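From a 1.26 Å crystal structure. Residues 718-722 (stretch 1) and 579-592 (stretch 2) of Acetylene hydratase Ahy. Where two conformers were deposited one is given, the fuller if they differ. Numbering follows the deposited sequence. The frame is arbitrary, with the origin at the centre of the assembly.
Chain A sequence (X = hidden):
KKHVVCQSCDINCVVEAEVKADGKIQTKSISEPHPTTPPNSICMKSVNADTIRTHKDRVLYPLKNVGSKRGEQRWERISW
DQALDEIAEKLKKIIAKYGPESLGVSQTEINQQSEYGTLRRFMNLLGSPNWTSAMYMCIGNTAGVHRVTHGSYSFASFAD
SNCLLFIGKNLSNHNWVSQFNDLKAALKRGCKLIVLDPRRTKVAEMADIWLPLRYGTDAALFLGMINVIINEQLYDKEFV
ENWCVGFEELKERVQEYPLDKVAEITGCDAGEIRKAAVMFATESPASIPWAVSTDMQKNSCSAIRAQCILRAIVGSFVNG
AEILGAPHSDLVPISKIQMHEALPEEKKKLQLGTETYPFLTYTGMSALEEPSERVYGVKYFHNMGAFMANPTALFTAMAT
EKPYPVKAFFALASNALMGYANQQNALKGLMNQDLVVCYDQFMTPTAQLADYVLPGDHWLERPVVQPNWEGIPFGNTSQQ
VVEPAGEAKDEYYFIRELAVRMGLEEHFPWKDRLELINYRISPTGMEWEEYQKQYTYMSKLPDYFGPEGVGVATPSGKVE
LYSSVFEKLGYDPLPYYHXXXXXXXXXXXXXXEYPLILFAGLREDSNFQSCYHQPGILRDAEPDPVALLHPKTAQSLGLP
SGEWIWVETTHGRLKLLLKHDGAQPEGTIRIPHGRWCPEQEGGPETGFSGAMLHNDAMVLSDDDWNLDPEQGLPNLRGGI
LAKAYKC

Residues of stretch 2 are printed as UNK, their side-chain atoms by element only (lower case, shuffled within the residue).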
ATOM      1  N   GLY A 718      -1.224   4.810 -16.460  1.00 14.78           N
ATOM      2  CA  GLY A 718      -1.213   5.827 -17.504  1.00 15.09           C
ATOM      3  C   GLY A 718       0.111   6.569 -17.460  1.00 15.52           C
ATOM      4  O   GLY A 718       0.974   6.262 -16.637  1.00 15.32           O
ATOM      5  N   GLY A 719       0.280   7.531 -18.354  1.00 15.13           N
ATOM      6  CA  GLY A 719       1.370   8.500 -18.236  1.00 14.54           C
ATOM      7  C   GLY A 719       2.726   8.011 -18.673  1.00 14.24           C
ATOM      8  O   GLY A 719       3.721   8.722 -18.533  1.00 15.20           O
ATOM      9  N   ILE A 720       2.740   6.811 -19.229  1.00 13.99           N
ATOM     10  CA  ILE A 720       3.962   6.167 -19.724  1.00 15.09           C
ATOM     11  C   ILE A 720       3.612   5.516 -21.053  1.00 15.03           C
ATOM     12  O   ILE A 720       2.555   4.905 -21.180  1.00 15.00           O
ATOM     13  CB  ILE A 720       4.470   5.058 -18.756  1.00 14.64           C
ATOM     14  CG1 ILE A 720       4.976   5.639 -17.431  1.00 16.32           C
ATOM     15  CG2 ILE A 720       5.576   4.226 -19.386  1.00 16.94           C
ATOM     16  CD1 ILE A 720       5.210   4.496 -16.409  1.00 18.51           C
ATOM     17  N   LEU A 721       4.503   5.636 -22.032  1.00 14.83           N
ATOM     18  CA  LEU A 721       4.333   4.982 -23.314  1.00 15.31           C
ATOM     19  C   LEU A 721       5.159   3.702 -23.374  1.00 14.70           C
ATOM     20  O   LEU A 721       6.238   3.581 -22.742  1.00 14.57           O
ATOM     21  CB  LEU A 721       4.705   5.943 -24.451  1.00 15.57           C
ATOM     22  CG  LEU A 721       3.789   7.170 -24.604  1.00 16.62           C
ATOM     23  CD1 LEU A 721       4.502   8.288 -25.367  1.00 16.50           C
ATOM     24  CD2 LEU A 721       2.451   6.794 -25.262  1.00 17.14           C
ATOM     25  N   ALA A 722       4.643   2.744 -24.133  1.00 14.43           N
ATOM     26  CA  ALA A 722       5.266   1.436 -24.295  1.00 14.22           C
ATOM     27  C   ALA A 722       5.133   0.902 -25.722  1.00 15.03           C
ATOM     28  O   ALA A 722       4.223   1.290 -26.475  1.00 15.24           O
ATOM     29  CB  ALA A 722       4.674   0.441 -23.310  1.00 15.00           C
ATOM     30  N   UNK A 579      -1.155  16.781 -18.172  0.50 11.68           N
ATOM     31  CA  UNK A 579      -0.907  15.571 -18.928  0.50 11.99           C
ATOM     32  C   UNK A 579       0.441  14.982 -18.532  0.50 12.35           C
ATOM     33  O   UNK A 579       1.445  15.676 -18.499  0.50 11.95           O
ATOM     34  c   UNK A 579      -2.135  13.764 -21.276  0.50 11.49           C
ATOM     35  o   UNK A 579      -3.190  14.223 -20.782  0.50 11.15           O
ATOM     36  c   UNK A 579      -0.884  14.644 -21.322  0.50 11.26           C
ATOM     37  o   UNK A 579      -2.060  12.605 -21.742  0.50 11.32           O
ATOM     38  c   UNK A 579      -0.956  15.874 -20.429  0.50 11.32           C
ATOM     39  N   UNK A 580       0.468  13.691 -18.200  0.50 12.61           N
ATOM     40  CA  UNK A 580       1.783  13.119 -17.898  0.50 13.12           C
ATOM     41  C   UNK A 580       2.771  13.394 -19.031  0.50 13.97           C
ATOM     42  O   UNK A 580       2.350  13.566 -20.184  0.50 13.69           O
ATOM     43  c   UNK A 580       1.485  11.628 -17.751  0.50 13.63           C
ATOM     44  c   UNK A 580      -0.617  12.708 -18.052  0.50 12.57           C
ATOM     45  c   UNK A 580       0.064  11.590 -17.289  0.50 12.58           C
ATOM     46  N   UNK A 581       4.068  13.466 -18.701  1.00 14.64           N
ATOM     47  CA  UNK A 581       5.071  13.873 -19.692  1.00 15.64           C
ATOM     48  C   UNK A 581       5.374  12.853 -20.788  1.00 16.17           C
ATOM     49  O   UNK A 581       6.100  13.169 -21.738  1.00 16.80           O
ATOM     50  c   UNK A 581       5.554  16.776 -18.782  1.00 18.72           C
ATOM     51  c   UNK A 581       6.343  14.368 -18.976  1.00 16.30           C
ATOM     52  c   UNK A 581       7.388  15.940 -17.263  1.00 20.54           C
ATOM     53  c   UNK A 581       6.118  15.557 -18.028  1.00 17.38           C
ATOM     54  N   UNK A 582       4.787  11.661 -20.673  1.00 16.39           N
ATOM     55  CA  UNK A 582       4.891  10.587 -21.661  1.00 17.21           C
ATOM     56  C   UNK A 582       3.534  10.033 -22.057  1.00 18.09           C
ATOM     57  O   UNK A 582       3.156   8.921 -21.675  1.00 19.06           O
ATOM     58  c   UNK A 582       5.759   9.428 -21.147  1.00 17.64           C
ATOM     59  n   UNK A 582       7.242   7.097 -21.201  1.00 12.83           N
ATOM     60  c   UNK A 582       7.179   9.518 -21.548  1.00 17.10           C
ATOM     61  c   UNK A 582       7.945   8.202 -21.438  1.00 15.88           C
ATOM     62  o   UNK A 582       9.164   8.192 -21.569  1.00 18.44           O
ATOM     63  N   UNK A 583       2.803  10.809 -22.844  1.00 18.18           N
ATOM     64  CA  UNK A 583       1.558  10.331 -23.401  1.00 19.82           C
ATOM     65  C   UNK A 583       1.478  10.760 -24.852  1.00 20.24           C
ATOM     66  O   UNK A 583       2.375  11.441 -25.364  1.00 19.99           O
ATOM     67  o   UNK A 583       0.098  12.249 -22.991  1.00 20.61           O
ATOM     68  c   UNK A 583       0.490  10.725 -21.125  1.00 20.86           C
ATOM     69  c   UNK A 583       0.318  10.871 -22.645  1.00 19.95           C
ATOM     70  N   UNK A 584       0.388  10.380 -25.505  1.00 20.92           N
ATOM     71  CA  UNK A 584       0.164  10.783 -26.894  1.00 22.47           C
ATOM     72  C   UNK A 584      -0.139  12.278 -27.015  1.00 22.19           C
ATOM     73  O   UNK A 584       0.071  12.866 -28.085  1.00 22.42           O
ATOM     74  c   UNK A 584      -0.921   9.917 -27.539  1.00 23.43           C
ATOM     75  c   UNK A 584      -0.511   8.449 -27.653  1.00 27.29           C
ATOM     76  o   UNK A 584      -1.999   7.418 -29.197  1.00 35.30           O
ATOM     77  c   UNK A 584      -1.668   7.523 -27.991  1.00 32.39           C
ATOM     78  o   UNK A 584      -2.241   6.909 -27.051  1.00 33.02           O
ATOM     79  N   UNK A 585      -0.598  12.891 -25.923  1.00 21.70           N
ATOM     80  CA  UNK A 585      -0.856  14.340 -25.874  1.00 21.55           C
ATOM     81  C   UNK A 585       0.442  15.129 -25.665  1.00 20.74           C
ATOM     82  O   UNK A 585       0.719  16.098 -26.377  1.00 21.41           O
ATOM     83  c   UNK A 585      -2.073  16.237 -24.631  1.00 23.44           C
ATOM     84  c   UNK A 585      -3.242  13.980 -24.994  1.00 23.22           C
ATOM     85  c   UNK A 585      -1.902  14.710 -24.774  1.00 21.45           C
ATOM     86  c   UNK A 585      -3.935  14.256 -26.332  1.00 24.41           C
ATOM     87  N   UNK A 586       1.254  14.703 -24.698  1.00 19.93           N
ATOM     88  CA  UNK A 586       2.447  15.448 -24.345  1.00 18.98           C
ATOM     89  C   UNK A 586       3.620  15.131 -25.271  1.00 18.48           C
ATOM     90  O   UNK A 586       4.526  15.957 -25.424  1.00 18.84           O
ATOM     91  o   UNK A 586       2.970  13.746 -22.719  1.00 19.15           O
ATOM     92  c   UNK A 586       2.825  15.142 -22.901  1.00 19.02           C
ATOM     93  N   UNK A 587       3.619  13.932 -25.853  1.00 17.27           N
ATOM     94  CA  UNK A 587       4.717  13.501 -26.715  1.00 17.50           C
ATOM     95  C   UNK A 587       4.255  12.581 -27.851  1.00 17.41           C
ATOM     96  O   UNK A 587       4.619  11.401 -27.909  1.00 17.51           O
ATOM     97  c   UNK A 587       7.213  12.937 -26.561  1.00 18.16           C
ATOM     98  o   UNK A 587       8.229  12.838 -25.845  1.00 19.40           O
ATOM     99  o   UNK A 587       7.277  13.096 -27.805  1.00 18.98           O
ATOM    100  c   UNK A 587       5.841  12.850 -25.879  1.00 17.35           C
ATOM    101  N   UNK A 588       3.470  13.136 -28.803  1.00 17.85           N
ATOM    102  CA  UNK A 588       3.034  12.323 -29.949  1.00 18.31           C
ATOM    103  C   UNK A 588       4.187  11.745 -30.768  1.00 18.93           C
ATOM    104  O   UNK A 588       4.050  10.659 -31.342  1.00 19.52           O
ATOM    105  c   UNK A 588       2.208  13.304 -30.792  1.00 18.05           C
ATOM    106  c   UNK A 588       2.584  14.701 -30.282  1.00 18.28           C
ATOM    107  c   UNK A 588       2.931  14.511 -28.838  1.00 18.04           C
ATOM    108  N   UNK A 589       5.312  12.458 -30.820  1.00 19.59           N
ATOM    109  CA  UNK A 589       6.478  11.952 -31.544  1.00 20.52           C
ATOM    110  C   UNK A 589       7.006  10.653 -30.929  1.00 19.97           C
ATOM    111  O   UNK A 589       7.211   9.657 -31.629  1.00 19.73           O
ATOM    112  c   UNK A 589       8.462  12.249 -33.939  1.00 28.94           C
ATOM    113  c   UNK A 589       8.797  12.595 -32.480  1.00 24.75           C
ATOM    114  o   UNK A 589       7.476  12.790 -34.499  1.00 30.43           O
ATOM    115  c   UNK A 589       7.578  13.015 -31.636  1.00 21.35           C
ATOM    116  o   UNK A 589       9.199  11.423 -34.528  1.00 32.72           O
ATOM    117  N   UNK A 590       7.195  10.654 -29.610  1.00 18.99           N
ATOM    118  CA  UNK A 590       7.629   9.438 -28.911  1.00 18.31           C
ATOM    119  C   UNK A 590       6.620   8.309 -29.093  1.00 18.05           C
ATOM    120  O   UNK A 590       6.998   7.137 -29.218  1.00 17.94           O
ATOM    121  c   UNK A 590       7.822   9.722 -27.421  1.00 18.70           C
ATOM    122  c   UNK A 590       8.468   8.606 -26.595  1.00 18.70           C
ATOM    123  c   UNK A 590       9.842   8.207 -27.174  1.00 18.46           C
ATOM    124  c   UNK A 590       8.578   9.031 -25.147  1.00 18.43           C
ATOM    125  N   UNK A 591       5.338   8.674 -29.121  1.00 18.17           N
ATOM    126  CA  UNK A 591       4.262   7.699 -29.285  1.00 18.70           C
ATOM    127  C   UNK A 591       4.282   6.996 -30.659  1.00 18.84           C
ATOM    128  O   UNK A 591       3.648   5.955 -30.850  1.00 19.13           O
ATOM    129  c   UNK A 591       2.907   8.361 -29.003  1.00 18.65           C
ATOM    130  N   UNK A 592       5.036   7.531 -31.615  1.00 19.31           N
ATOM    131  CA  UNK A 592       5.206   6.795 -32.871  1.00 19.72           C
ATOM    132  C   UNK A 592       6.009   5.515 -32.660  1.00 19.73           C
ATOM    133  O   UNK A 592       5.728   4.505 -33.295  1.00 21.13           O
ATOM    134  c   UNK A 592       4.896  10.910 -35.663  1.00 27.66           C
ATOM    135  n   UNK A 592       5.672  11.845 -36.532  1.00 31.36           N
ATOM    136  c   UNK A 592       5.673   9.630 -35.433  1.00 25.33           C
ATOM    137  c   UNK A 592       4.958   8.766 -34.429  1.00 22.50           C
ATOM    138  c   UNK A 592       5.854   7.652 -33.948  1.00 20.67           C
TER

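Position 579 has three side-chain carbons in a row, the last carrying two oxygens, and touches nothing on stretch 1: Glu579. At 580 three carbons close a ring onto the backbone N, and the CB lies 3.2 Å from Gly719 CA, which makes this Pro580. Position 581 carries four carbons forked at the second, pointing away into the open: Leu581.

Position 582 has three carbons ending in one oxygen and one nitrogen, and it points toward stretch 1. This is Gln582, with its amide probably turned over in the model, so the 3.2 Å between Gln582 NE2 and Leu721 N may be a hydrogen bond once the group is turned back. Its backbone O sits 3.3 Å from Ile720 N, but at a poor angle for bonding.

At 583 one carbon bears an oxygen and a second carbon, and that second carbon lies 3.8 Å from Gly719 CA: Thr583. Its OG1 donates to Glu579 OE2 at 2.5 Å. Position 584 has three carbons ending in two oxygens, and its middle carbon skirts Leu721 CD2 at 4.2 Å: Glu584. Position 585 has four carbons forked at the first, one arm two carbons long, and is out of reach: Ile585, whose N donates to Thr583 OG1 at 3.1 Å.

One carbon and one oxygen at 586 give Ser586. Its OG donates to Pro580 O (2.6 Å) and accepts from Thr583 N (2.9 Å), tying the loop to itself. Position 587, two carbons with two oxygens on the second, is Asp587; its O lies 4.0 Å from Leu721 CD1. At 588 three carbons close a ring onto the backbone N, clear of stretch 1: Pro588. The three carbons with two terminal oxygens at 589, also clear of stretch 1, are Glu589.

At 590, four carbons forked at the second turn toward stretch 1, one of them 4.1 Å from Leu721 CD1: Leu590. Its N donates to Asp587 OD1 at 3.0 Å, capping the helix. The lone carbon at 591, a CB 4.0 Å from Leu721 CD1, marks Ala591. At 592, four carbons in a row end in a nitrogen, out of reach of stretch 1: Lys592, whose NZ forms a salt bridge with Glu589 OE2 at 2.9 Å.

The contact works by shape, with no clear hydrogen bond across it. Gly719, at positive phi, leaves room for Pro580: an ideal CB there would come within 2.8 Å of Pro580 CB, a clash. Leu721 has the largest covered area, its end lodged against the loop and the start of the capped helix. Internal bonds hold that receiving surface in form.

Stretch 2 579-592: EPLQTEISDPELAK
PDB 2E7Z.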